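Side-chain contacts in beta subunit of a putative Aromatic-ring-hydroxylating dioxygenase (Novosphingobium aromaticivorans DSM 12444, PDB 3EBY), which is probably the beta subunit of a bacterial aromatic-ring-hydroxylating dioxygenase, its own part in the reaction being undetermined: residues A21-C26 and E33-L38; H90-A95 and G128-R133; V96-G99 and V105-E108; D132-S137 and V141-R146. All blocks are in the same frame, centred on the assembly; numbering follows the deposited sequence.

Interaction 1: residues A21-C26 and E33-L38; sequences AAYGLC and EQWPTL
W35 NE1, on the edge of the indole, donates to the hydroxyl OH of Y23 at 3.1 Å with an N-H...O angle of 161°, and the oxygen lies close to the indole plane, where the N-H points. The same hydroxyl is hydrogen-bonded to the C-terminal carboxylate, I163 OXT, so it joins the indole to the end of the chain.

Aromatic contact runs alongside this bond. The two side chains lie side by side and point the same way, with CE2 of Y23 3.6 Å from CD1 of W35. The ring planes are inclined at 64°. In Y23 CG stands anti to the backbone N (chi1 177°), which carries its ring across to the indole.

The segment A21-C26 belongs to the long helix 8-28, and E33-L38 is part of the connection to strand 39-40, within a fold of the NTF2 clan, where helices pack on a curved sheet. W35 reaches on to L70 and V74 of helix 67-79, so its side chain lies between the two helices.

Apolar contacts fill in beside the rings. L38 brings CD1 to 3.8 Å from CD2 of Y23, approaching the ring obliquely. SG of C26 lies 4.1 Å from CB of W35.

A polar atom borders this apolar group: OE1 of Q34 sits 3.4 Å from CB of C26. That amide oxygen also takes a weak hydrogen bond from R31.

Interaction 2: residues H90-A95 and G128-R133; sequences HLIGRA and GKYVDR
Y130 points its ring from strand 122-135 toward H90 and I92, and these three side chains make the whole contact. I92 supplies the apolar part: its CD1 and CG2 straddle one corner of the phenol ring, with CD1 3.9 Å from CE2 of Y130. Both methyls lie near the ring plane, so they press on the edge rather than on a face. CG1 of I92 sits beside the backbone N (chi1 -52°) and CG2 anti to it, an arrangement that turns both branches to the ring. Cut back to alanine, I92 would probably leave the CE2 edge of Y130 without these methyls and give the ring more freedom to shift.

At the end of the ring, OH of Y130 comes within 3.3 Å of CD2 of H90, near the imidazole plane, but no hydrogen bond joins the two. Instead OH of Y130 and NE2 of H90 both bond to the carboxylate oxygen O of the C-terminal I163, and ND1 of H90 bonds to D28. Beyond these three side chains the segments stand well apart: even the nearest CA atoms, of I92 and K129, are 8.8 Å from each other, because strand 104-116 runs between. On the looser side, the partly exposed R94 and K129 reach D18 and D29 of the third subunit in salt bridges. Side chains thus meet across an intervening strand on the concave, helix-covered face of an NTF2-like sheet, near the C-terminal carboxylate of I163.

Interaction 3: residues V96-G99 and V105-E108; sequences VITG and VSAE
T98 and G99 together face the single residue S106, a classic beta bulge that shifts the register by one. T98 N donates to S106 O at 3.0 Å, the donor standing 45° out of the carbonyl plane, and S106 N bonds in return to G99 O. The hydroxyls meet as well: T98 OG1 and S106 OG are 2.8 Å apart in a hydrogen bond whose direction stays open. Each hydroxyl lies between its own backbone N and carbonyl carbon (chi1 59° in T98, 58° in S106), which sets the two oxygens against each other. G99 offers no side chain here; a CB would collide with S106 OG. S106 has a second conformer, so both the hydroxyl bond and this clash describe the modelled one.

Before the bulge the pairing is regular. V96 and E108 form a hydrogen-bonded antiparallel pair, with V96 N to E108 O at 2.8 Å, and I97 faces A107 as a non-hydrogen-bonded pair. This is the end of the beta hairpin made by strands 87-101 and 104-116, the former an outer strand of the chain's mixed sheet.

I97 and A107 share the face covered by helix 8-28, and I97 sets CG2 3.7 Å from CG1 of V105. V96, S106 and E108 share the other. A water bridges OE2 of E108, to which it donates at 2.7 Å, and OG1 of T98. The second carboxylate oxygen, OE1 of E108, is taken by K129 in a salt bridge, while V96 and E108 also pack on L25 of the third subunit.

Interaction 4: residues D132-S137 and V141-R146; sequences DRFDLS and VRLKSR
R146 grips D132 side-on, NE to OD1 and NH2 to OD2, both bonds 2.8 Å and nearly straight. Each oxygen lies in the guanidinium plane, but the carboxylate is turned 36° from that plane, and NH2 approaches OD2 from above the carboxylate plane. The chain of R146 bends at chi3 (-75°), bringing the guanidinium beside the aspartate. NH2 of R146 also bonds to N20, and Y23 and Y130 make cation-pi contacts with the group. With a leucine in place of R146, the buried carboxylate of D132 is likely to lose its countercharge.

The backbone bonds continue along the hairpin of strands 122-135 and 142-150. At a classic bulge R133 O accepts two donors, K144 N at 2.8 Å and S145 N at 3.1 Å. Further on, OD1 of D135 takes both N and OG of S137, the first making an Asx turn, and Q104 NE2 as well.

F134 needs no polar partner: L143 lays CD2 over one face of its ring, 3.7 Å from the centroid, as a CH-pi contact. A buried ion pair with matched donors on both oxygens is consistent with a charged carboxylate and a guanidinium held between the Y130 ring and CD1 of L143, with Y23 at its side.

Overall arrangement
Along the chain interaction 1 comes first, the helix 8-28 against the loop that follows it; interaction 3 lies within the span that interaction 2 encloses, and interaction 4 follows on from interaction 2, sharing D132 and R133. Interactions 2, 3 and 4 belong to one mixed sheet, on neighbouring strands 87-101, 104-116, 122-135 and 142-150, their centres about 10 to 13 Å apart. Interaction 1 is about 19 Å between centres from interaction 3, yet touches the other two: Y23 packs on Y130 and R146, and L38 O probably bonds to L143 N. Helix, loop and sheet are thereby tied together, while interactions 1, 2 and 3 also touch neighbouring subunits of the trimer.

Interaction 1: residues A21-C26 and E33-L38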
loop_
_atom_site.group_PDB
_atom_site.type_symbol
_atom_site.label_atom_id
_atom_site.label_comp_id
_atom_site.label_asym_id
_atom_site.label_seq_id
_atom_site.Cartn_x
_atom_site.Cartn_y
_atom_site.Cartn_z
ATOM N N ALA A 21 -5.275 8.997 1.830
ATOM C CA ALA A 21 -5.329 8.208 3.080
ATOM C C ALA A 21 -6.686 8.377 3.779
ATOM O O ALA A 21 -7.343 7.399 4.133
ATOM C CB ALA A 21 -4.172 8.589 4.010
ATOM N N ALA A 22 -7.148 9.626 3.882
ATOM C CA ALA A 22 -8.400 9.953 4.548
ATOM C C ALA A 22 -9.612 9.524 3.723
ATOM O O ALA A 22 -10.598 9.110 4.274
ATOM C CB ALA A 22 -8.467 11.441 4.821
ATOM N N TYR A 23 -9.467 9.555 2.395
ATOM C CA TYR A 23 -10.528 9.121 1.476
ATOM C C TYR A 23 -10.783 7.607 1.669
ATOM O O TYR A 23 -11.932 7.145 1.795
ATOM C CB TYR A 23 -10.100 9.432 0.027
ATOM C CG TYR A 23 -11.076 8.984 -1.061
ATOM C CD1 TYR A 23 -11.105 7.661 -1.510
ATOM C CD2 TYR A 23 -11.947 9.889 -1.659
ATOM C CE1 TYR A 23 -11.996 7.260 -2.494
ATOM C CE2 TYR A 23 -12.845 9.477 -2.657
ATOM C CZ TYR A 23 -12.880 8.169 -3.039
ATOM O OH TYR A 23 -13.739 7.778 -4.059
ATOM N N GLY A 24 -9.714 6.827 1.677
ATOM C CA GLY A 24 -9.849 5.385 1.901
ATOM C C GLY A 24 -10.464 5.066 3.246
ATOM O O GLY A 24 -11.304 4.172 3.346
ATOM N N LEU A 25 -10.024 5.772 4.301
ATOM C CA LEU A 25 -10.516 5.478 5.666
ATOM C C LEU A 25 -11.983 5.890 5.834
ATOM O O LEU A 25 -12.750 5.185 6.486
ATOM C CB LEU A 25 -9.640 6.129 6.739
ATOM C CG LEU A 25 -8.428 5.272 7.174
ATOM C CD1 LEU A 25 -7.582 6.031 8.187
ATOM C CD2 LEU A 25 -8.873 3.919 7.746
ATOM N N CYS A 26 -12.369 7.006 5.212
ATOM C CA CYS A 26 -13.766 7.471 5.210
ATOM C C CYS A 26 -14.705 6.373 4.675
ATOM O O CYS A 26 -15.683 5.999 5.345
ATOM C CB CYS A 26 -13.853 8.775 4.373
ATOM S SG CYS A 26 -15.402 9.093 3.672
ATOM N N GLU A 33 -21.273 9.722 4.659
ATOM C CA GLU A 33 -21.693 11.130 4.606
ATOM C C GLU A 33 -20.522 12.106 4.349
ATOM O O GLU A 33 -20.733 13.199 3.837
ATOM C CB GLU A 33 -22.426 11.517 5.886
ATOM C CG GLU A 33 -23.823 10.960 5.996
ATOM C CD GLU A 33 -23.882 9.507 6.448
ATOM O OE1 GLU A 33 -22.832 8.937 6.864
ATOM O OE2 GLU A 33 -24.999 8.928 6.383
ATOM N N GLN A 34 -19.308 11.729 4.742
ATOM C CA GLN A 34 -18.131 12.575 4.505
ATOM C C GLN A 34 -17.684 12.545 3.037
ATOM O O GLN A 34 -17.057 13.485 2.552
ATOM C CB GLN A 34 -16.939 12.143 5.401
ATOM C CG GLN A 34 -15.637 13.015 5.191
ATOM C CD GLN A 34 -14.387 12.521 5.998
ATOM O OE1 GLN A 34 -14.363 11.405 6.514
ATOM N NE2 GLN A 34 -13.340 13.324 6.005
ATOM N N TRP A 35 -18.030 11.468 2.336
ATOM C CA TRP A 35 -17.472 11.201 1.010
ATOM C C TRP A 35 -17.794 12.312 -0.024
ATOM O O TRP A 35 -16.877 12.788 -0.701
ATOM C CB TRP A 35 -17.881 9.793 0.519
ATOM C CG TRP A 35 -17.504 9.477 -0.920
ATOM C CD1 TRP A 35 -16.249 9.186 -1.403
ATOM C CD2 TRP A 35 -18.408 9.256 -2.003
ATOM N NE1 TRP A 35 -16.315 8.877 -2.744
ATOM C CE2 TRP A 35 -17.631 8.912 -3.139
ATOM C CE3 TRP A 35 -19.802 9.336 -2.134
ATOM C CZ2 TRP A 35 -18.201 8.658 -4.390
ATOM C CZ3 TRP A 35 -20.369 9.093 -3.375
ATOM C CH2 TRP A 35 -19.566 8.710 -4.483
ATOM N N PRO A 36 -19.072 12.753 -0.112
ATOM C CA PRO A 36 -19.382 13.815 -1.083
ATOM C C PRO A 36 -18.646 15.138 -0.783
ATOM O O PRO A 36 -18.309 15.855 -1.698
ATOM C CB PRO A 36 -20.912 13.968 -0.969
ATOM C CG PRO A 36 -21.388 12.660 -0.402
ATOM C CD PRO A 36 -20.302 12.222 0.518
ATOM N N THR A 37 -18.332 15.386 0.499
ATOM C CA THR A 37 -17.641 16.626 0.906
ATOM C C THR A 37 -16.192 16.726 0.407
ATOM O O THR A 37 -15.589 17.817 0.425
ATOM C CB THR A 37 -17.647 16.831 2.458
ATOM O OG1 THR A 37 -16.680 15.990 3.089
ATOM C CG2 THR A 37 -19.066 16.614 3.051
ATOM N N LEU A 38 -15.639 15.604 -0.029
ATOM C CA LEU A 38 -14.242 15.526 -0.519
ATOM C C LEU A 38 -14.121 15.999 -1.975
ATOM O O LEU A 38 -13.029 16.070 -2.530
ATOM C CB LEU A 38 -13.715 14.095 -0.387
ATOM C CG LEU A 38 -13.880 13.483 1.012
ATOM C CD1 LEU A 38 -13.300 12.057 1.087
ATOM C CD2 LEU A 38 -13.199 14.401 2.067
#

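Interaction 2: residues H90-A95 and G128-R133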
loop_
_atom_site.group_PDB
_atom_site.type_symbol
_atom_site.label_atom_id
_atom_site.label_comp_id
_atom_site.label_asym_id
_atom_site.label_seq_id
_atom_site.Cartn_x
_atom_site.Cartn_y
_atom_site.Cartn_z
ATOM N N HIS A 90 -9.408 -0.324 1.888
ATOM C CA HIS A 90 -8.605 0.260 0.784
ATOM C C HIS A 90 -7.124 0.297 1.175
ATOM O O HIS A 90 -6.769 0.717 2.296
ATOM C CB HIS A 90 -9.003 1.725 0.517
ATOM C CG HIS A 90 -10.293 1.910 -0.220
ATOM N ND1 HIS A 90 -11.520 1.675 0.363
ATOM C CD2 HIS A 90 -10.554 2.556 -1.391
ATOM C CE1 HIS A 90 -12.480 2.024 -0.483
ATOM N NE2 HIS A 90 -11.920 2.537 -1.570
ATOM N N LEU A 91 -6.267 -0.107 0.245
ATOM C CA LEU A 91 -4.889 0.293 0.272
ATOM C C LEU A 91 -4.625 1.135 -0.978
ATOM O O LEU A 91 -4.881 0.703 -2.104
ATOM C CB LEU A 91 -3.915 -0.892 0.365
ATOM C CG LEU A 91 -3.907 -1.727 1.669
ATOM C CD1 LEU A 91 -2.939 -2.892 1.468
ATOM C CD2 LEU A 91 -3.446 -0.927 2.882
ATOM N N ILE A 92 -4.132 2.342 -0.771
ATOM C CA ILE A 92 -3.865 3.268 -1.858
ATOM C C ILE A 92 -2.377 3.586 -1.932
ATOM O O ILE A 92 -1.729 3.962 -0.930
ATOM C CB ILE A 92 -4.722 4.579 -1.691
ATOM C CG1 ILE A 92 -6.205 4.193 -1.493
ATOM C CG2 ILE A 92 -4.537 5.510 -2.891
ATOM C CD1 ILE A 92 -7.141 5.373 -1.077
ATOM N N GLY A 93 -1.820 3.440 -3.124
ATOM C CA GLY A 93 -0.431 3.771 -3.340
ATOM C C GLY A 93 -0.139 5.255 -3.261
ATOM O O GLY A 93 -1.050 6.103 -3.332
ATOM N N ARG A 94 1.149 5.588 -3.156
ATOM C CA ARG A 94 1.588 6.975 -3.222
ATOM C C ARG A 94 1.225 7.568 -4.592
ATOM O O ARG A 94 1.341 6.908 -5.611
ATOM C CB ARG A 94 3.087 7.060 -2.959
ATOM C CG ARG A 94 3.674 8.464 -2.974
ATOM C CD ARG A 94 5.150 8.378 -2.647
ATOM N NE ARG A 94 5.833 9.666 -2.651
ATOM C CZ ARG A 94 6.106 10.370 -1.566
ATOM N NH1 ARG A 94 5.617 10.009 -0.391
ATOM N NH2 ARG A 94 6.799 11.495 -1.667
ATOM N N ALA A 95 0.802 8.822 -4.600
ATOM C CA ALA A 95 0.354 9.496 -5.832
ATOM C C ALA A 95 1.531 9.941 -6.691
ATOM O O ALA A 95 2.540 10.460 -6.175
ATOM C CB ALA A 95 -0.543 10.716 -5.492
ATOM N N GLY A 128 -7.348 -1.210 -9.277
ATOM C CA GLY A 128 -7.323 -0.204 -10.358
ATOM C C GLY A 128 -6.362 0.925 -10.076
ATOM O O GLY A 128 -5.472 0.783 -9.240
ATOM N N LYS A 129 -6.570 2.062 -10.739
ATOM C CA LYS A 129 -5.884 3.269 -10.395
ATOM C C LYS A 129 -6.834 4.457 -10.469
ATOM O O LYS A 129 -7.807 4.439 -11.252
ATOM C CB LYS A 129 -4.671 3.515 -11.280
ATOM C CG LYS A 129 -4.982 3.865 -12.703
ATOM C CD LYS A 129 -3.732 4.364 -13.413
ATOM C CE LYS A 129 -3.981 4.560 -14.888
ATOM N NZ LYS A 129 -2.785 5.215 -15.572
ATOM N N TYR A 130 -6.667 5.363 -9.520
ATOM C CA TYR A 130 -7.335 6.681 -9.582
ATOM C C TYR A 130 -6.603 7.588 -10.565
ATOM O O TYR A 130 -5.374 7.706 -10.508
ATOM C CB TYR A 130 -7.355 7.356 -8.197
ATOM C CG TYR A 130 -8.025 6.576 -7.090
ATOM C CD1 TYR A 130 -9.361 6.164 -7.198
ATOM C CD2 TYR A 130 -7.341 6.273 -5.911
ATOM C CE1 TYR A 130 -10.029 5.547 -6.119
ATOM C CE2 TYR A 130 -7.969 5.591 -4.841
ATOM C CZ TYR A 130 -9.317 5.284 -4.917
ATOM O OH TYR A 130 -9.917 4.587 -3.860
ATOM N N VAL A 131 -7.364 8.236 -11.431
ATOM C CA VAL A 131 -6.866 9.306 -12.323
ATOM C C VAL A 131 -7.637 10.574 -11.963
ATOM O O VAL A 131 -8.866 10.662 -12.171
ATOM C CB VAL A 131 -7.067 8.949 -13.796
ATOM C CG1 VAL A 131 -6.600 10.089 -14.703
ATOM C CG2 VAL A 131 -6.303 7.638 -14.127
ATOM N N ASP A 132 -6.924 11.531 -11.382
ATOM C CA ASP A 132 -7.549 12.633 -10.673
ATOM C C ASP A 132 -7.172 14.020 -11.203
ATOM O O ASP A 132 -6.047 14.245 -11.705
ATOM C CB ASP A 132 -7.152 12.592 -9.188
ATOM C CG ASP A 132 -7.543 11.311 -8.503
ATOM O OD1 ASP A 132 -8.668 10.815 -8.745
ATOM O OD2 ASP A 132 -6.733 10.823 -7.665
ATOM N N ARG A 133 -8.109 14.947 -11.019
ATOM C CA ARG A 133 -7.850 16.383 -11.103
ATOM C C ARG A 133 -8.262 16.990 -9.771
ATOM O O ARG A 133 -9.429 16.870 -9.357
ATOM C CB ARG A 133 -8.660 17.035 -12.228
ATOM C CG ARG A 133 -8.355 16.466 -13.591
ATOM C CD ARG A 133 -8.918 17.323 -14.723
ATOM N NE ARG A 133 -10.366 17.200 -14.870
ATOM C CZ ARG A 133 -11.227 18.221 -14.888
ATOM N NH1 ARG A 133 -10.800 19.485 -14.792
ATOM N NH2 ARG A 133 -12.527 17.979 -15.054
#

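Interaction 3: residues V96-G99 and V105-E108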
loop_
_atom_site.group_PDB
_atom_site.type_symbol
_atom_site.label_atom_id
_atom_site.label_comp_id
_atom_site.label_asym_id
_atom_site.label_seq_id
_atom_site.Cartn_x
_atom_site.Cartn_y
_atom_site.Cartn_z
ATOM N N VAL A 96 1.363 9.785 -8.005
ATOM C CA VAL A 96 2.257 10.389 -8.996
ATOM C C VAL A 96 1.603 11.611 -9.605
ATOM O O VAL A 96 0.526 11.522 -10.236
ATOM C CB VAL A 96 2.623 9.375 -10.126
ATOM C CG1 VAL A 96 3.572 10.014 -11.139
ATOM C CG2 VAL A 96 3.247 8.083 -9.528
ATOM N N ILE A 97 2.172 12.771 -9.322
ATOM C CA ILE A 97 1.672 14.021 -9.885
ATOM C C ILE A 97 2.080 14.091 -11.361
ATOM O O ILE A 97 3.278 13.999 -11.700
ATOM C CB ILE A 97 2.195 15.228 -9.105
ATOM C CG1 ILE A 97 1.596 15.228 -7.683
ATOM C CG2 ILE A 97 1.870 16.563 -9.843
ATOM C CD1 ILE A 97 2.247 16.236 -6.760
ATOM N N THR A 98 1.083 14.273 -12.220
ATOM C CA THR A 98 1.265 14.224 -13.660
ATOM C C THR A 98 1.152 15.577 -14.356
ATOM O O THR A 98 1.432 15.673 -15.546
ATOM C CB THR A 98 0.249 13.266 -14.310
ATOM O OG1 THR A 98 -1.093 13.700 -14.021
ATOM C CG2 THR A 98 0.457 11.831 -13.807
ATOM N N GLY A 99 0.743 16.616 -13.627
ATOM C CA GLY A 99 0.695 17.961 -14.187
ATOM C C GLY A 99 0.266 18.984 -13.165
ATOM O O GLY A 99 -0.472 18.675 -12.214
ATOM N N VAL A 105 -4.039 20.455 -9.908
ATOM C CA VAL A 105 -3.031 19.423 -10.011
ATOM C C VAL A 105 -3.651 18.097 -10.463
ATOM O O VAL A 105 -4.664 17.665 -9.916
ATOM C CB VAL A 105 -2.331 19.218 -8.647
ATOM C CG1 VAL A 105 -1.342 18.075 -8.706
ATOM C CG2 VAL A 105 -1.638 20.512 -8.210
ATOM N N SER A 106 -3.079 17.500 -11.499
ATOM C CA SER A 106 -3.484 16.164 -11.927
ATOM C C SER A 106 -2.574 15.142 -11.270
ATOM O O SER A 106 -1.392 15.406 -11.032
ATOM C CB SER A 106 -3.429 16.024 -13.447
ATOM O OG SER A 106 -2.136 16.294 -13.952
ATOM N N ALA A 107 -3.153 14.015 -10.896
ATOM C CA ALA A 107 -2.391 12.910 -10.246
ATOM C C ALA A 107 -3.035 11.577 -10.491
ATOM O O ALA A 107 -4.205 11.502 -10.841
ATOM C CB ALA A 107 -2.230 13.152 -8.734
ATOM N N GLU A 108 -2.249 10.521 -10.274
ATOM C CA GLU A 108 -2.723 9.139 -10.385
ATOM C C GLU A 108 -2.162 8.325 -9.235
ATOM O O GLU A 108 -1.059 8.590 -8.784
ATOM C CB GLU A 108 -2.299 8.531 -11.720
ATOM C CG GLU A 108 -2.702 9.380 -12.941
ATOM C CD GLU A 108 -2.416 8.728 -14.288
ATOM O OE1 GLU A 108 -1.994 7.541 -14.353
ATOM O OE2 GLU A 108 -2.593 9.445 -15.293
HETATM O O HOH W 1 -3.086 12.101 -15.176
#

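Interaction 4: residues D132-S137 and V141-R146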
loop_
_atom_site.group_PDB
_atom_site.type_symbol
_atom_site.label_atom_id
_atom_site.label_comp_id
_atom_site.label_asym_id
_atom_site.label_seq_id
_atom_site.Cartn_x
_atom_site.Cartn_y
_atom_site.Cartn_z
ATOM N N ASP A 132 -6.924 11.531 -11.382
ATOM C CA ASP A 132 -7.549 12.633 -10.673
ATOM C C ASP A 132 -7.172 14.020 -11.203
ATOM O O ASP A 132 -6.047 14.245 -11.705
ATOM C CB ASP A 132 -7.152 12.592 -9.188
ATOM C CG ASP A 132 -7.543 11.311 -8.503
ATOM O OD1 ASP A 132 -8.668 10.815 -8.745
ATOM O OD2 ASP A 132 -6.733 10.823 -7.665
ATOM N N ARG A 133 -8.109 14.947 -11.019
ATOM C CA ARG A 133 -7.850 16.383 -11.103
ATOM C C ARG A 133 -8.262 16.990 -9.771
ATOM O O ARG A 133 -9.429 16.870 -9.357
ATOM C CB ARG A 133 -8.660 17.035 -12.228
ATOM C CG ARG A 133 -8.355 16.466 -13.591
ATOM C CD ARG A 133 -8.918 17.323 -14.723
ATOM N NE ARG A 133 -10.366 17.200 -14.870
ATOM C CZ ARG A 133 -11.227 18.221 -14.888
ATOM N NH1 ARG A 133 -10.800 19.485 -14.792
ATOM N NH2 ARG A 133 -12.527 17.979 -15.054
ATOM N N PHE A 134 -7.266 17.500 -9.057
ATOM C CA PHE A 134 -7.436 18.137 -7.761
ATOM C C PHE A 134 -7.469 19.668 -7.877
ATOM O O PHE A 134 -6.671 20.275 -8.602
ATOM C CB PHE A 134 -6.285 17.753 -6.824
ATOM C CG PHE A 134 -6.378 16.380 -6.283
ATOM C CD1 PHE A 134 -7.099 16.135 -5.118
ATOM C CD2 PHE A 134 -5.705 15.336 -6.883
ATOM C CE1 PHE A 134 -7.195 14.864 -4.600
ATOM C CE2 PHE A 134 -5.774 14.054 -6.333
ATOM C CZ PHE A 134 -6.535 13.837 -5.189
ATOM N N ASP A 135 -8.324 20.273 -7.072
ATOM C CA ASP A 135 -8.383 21.718 -6.901
ATOM C C ASP A 135 -7.731 22.036 -5.538
ATOM O O ASP A 135 -8.269 21.660 -4.484
ATOM C CB ASP A 135 -9.846 22.146 -6.912
ATOM C CG ASP A 135 -10.040 23.640 -6.675
ATOM O OD1 ASP A 135 -9.041 24.371 -6.456
ATOM O OD2 ASP A 135 -11.206 24.101 -6.805
ATOM N N LEU A 136 -6.534 22.639 -5.576
ATOM C CA LEU A 136 -5.775 22.971 -4.362
ATOM C C LEU A 136 -5.872 24.465 -4.039
ATOM O O LEU A 136 -5.038 24.987 -3.297
ATOM C CB LEU A 136 -4.284 22.607 -4.528
ATOM C CG LEU A 136 -3.844 21.221 -4.072
ATOM C CD1 LEU A 136 -4.851 20.179 -4.454
ATOM C CD2 LEU A 136 -2.435 20.876 -4.621
ATOM N N SER A 137 -6.881 25.140 -4.591
ATOM C CA SER A 137 -7.085 26.567 -4.344
ATOM C C SER A 137 -7.694 26.776 -2.966
ATOM O O SER A 137 -8.238 25.850 -2.374
ATOM C CB SER A 137 -8.022 27.160 -5.396
ATOM O OG SER A 137 -9.368 26.777 -5.135
ATOM N N VAL A 141 -8.126 20.995 -0.182
ATOM C CA VAL A 141 -7.856 19.924 -1.167
ATOM C C VAL A 141 -9.147 19.178 -1.474
ATOM O O VAL A 141 -9.649 18.456 -0.637
ATOM C CB VAL A 141 -6.804 18.901 -0.618
ATOM C CG1 VAL A 141 -6.610 17.785 -1.573
ATOM C CG2 VAL A 141 -5.472 19.619 -0.320
ATOM N N ARG A 142 -9.651 19.331 -2.698
ATOM C CA ARG A 142 -10.897 18.688 -3.101
ATOM C C ARG A 142 -10.754 18.157 -4.538
ATOM O O ARG A 142 -10.024 18.753 -5.358
ATOM C CB ARG A 142 -12.075 19.683 -3.014
ATOM C CG ARG A 142 -12.444 20.134 -1.573
ATOM C CD ARG A 142 -13.844 20.729 -1.519
ATOM N NE ARG A 142 -13.892 21.962 -2.288
ATOM C CZ ARG A 142 -14.989 22.629 -2.611
ATOM N NH1 ARG A 142 -16.187 22.223 -2.203
ATOM N NH2 ARG A 142 -14.880 23.718 -3.365
ATOM N N LEU A 143 -11.464 17.062 -4.826
ATOM C CA LEU A 143 -11.494 16.478 -6.159
ATOM C C LEU A 143 -12.416 17.271 -7.086
ATOM O O LEU A 143 -13.578 17.504 -6.768
ATOM C CB LEU A 143 -11.966 15.029 -6.110
ATOM C CG LEU A 143 -10.978 13.978 -5.593
ATOM C CD1 LEU A 143 -11.691 12.618 -5.297
ATOM C CD2 LEU A 143 -9.807 13.817 -6.589
ATOM N N LYS A 144 -11.843 17.745 -8.186
ATOM C CA LYS A 144 -12.630 18.228 -9.348
ATOM C C LYS A 144 -13.152 17.011 -10.156
ATOM O O LYS A 144 -14.339 16.954 -10.573
ATOM C CB LYS A 144 -11.771 19.125 -10.229
ATOM C CG LYS A 144 -12.473 19.628 -11.499
ATOM C CD LYS A 144 -13.717 20.422 -11.189
ATOM C CE LYS A 144 -14.282 21.103 -12.442
ATOM N NZ LYS A 144 -15.470 21.931 -12.085
ATOM N N SER A 145 -12.270 16.052 -10.398
ATOM C CA SER A 145 -12.681 14.811 -11.053
ATOM C C SER A 145 -11.847 13.626 -10.607
ATOM O O SER A 145 -10.627 13.731 -10.412
ATOM C CB SER A 145 -12.614 14.938 -12.578
ATOM O OG SER A 145 -11.280 15.055 -13.037
ATOM N N ARG A 146 -12.521 12.500 -10.447
ATOM C CA ARG A 146 -11.858 11.187 -10.131
ATOM C C ARG A 146 -12.463 10.118 -11.007
ATOM O O ARG A 146 -13.701 9.876 -10.995
ATOM C CB ARG A 146 -12.004 10.834 -8.651
ATOM C CG ARG A 146 -11.710 9.350 -8.282
ATOM C CD ARG A 146 -11.304 9.172 -6.799
ATOM N NE ARG A 146 -9.916 9.635 -6.587
ATOM C CZ ARG A 146 -9.267 9.584 -5.427
ATOM N NH1 ARG A 146 -9.838 9.047 -4.347
ATOM N NH2 ARG A 146 -8.009 9.975 -5.362
HETATM O O HOH W 2 -11.933 24.114 -3.997
#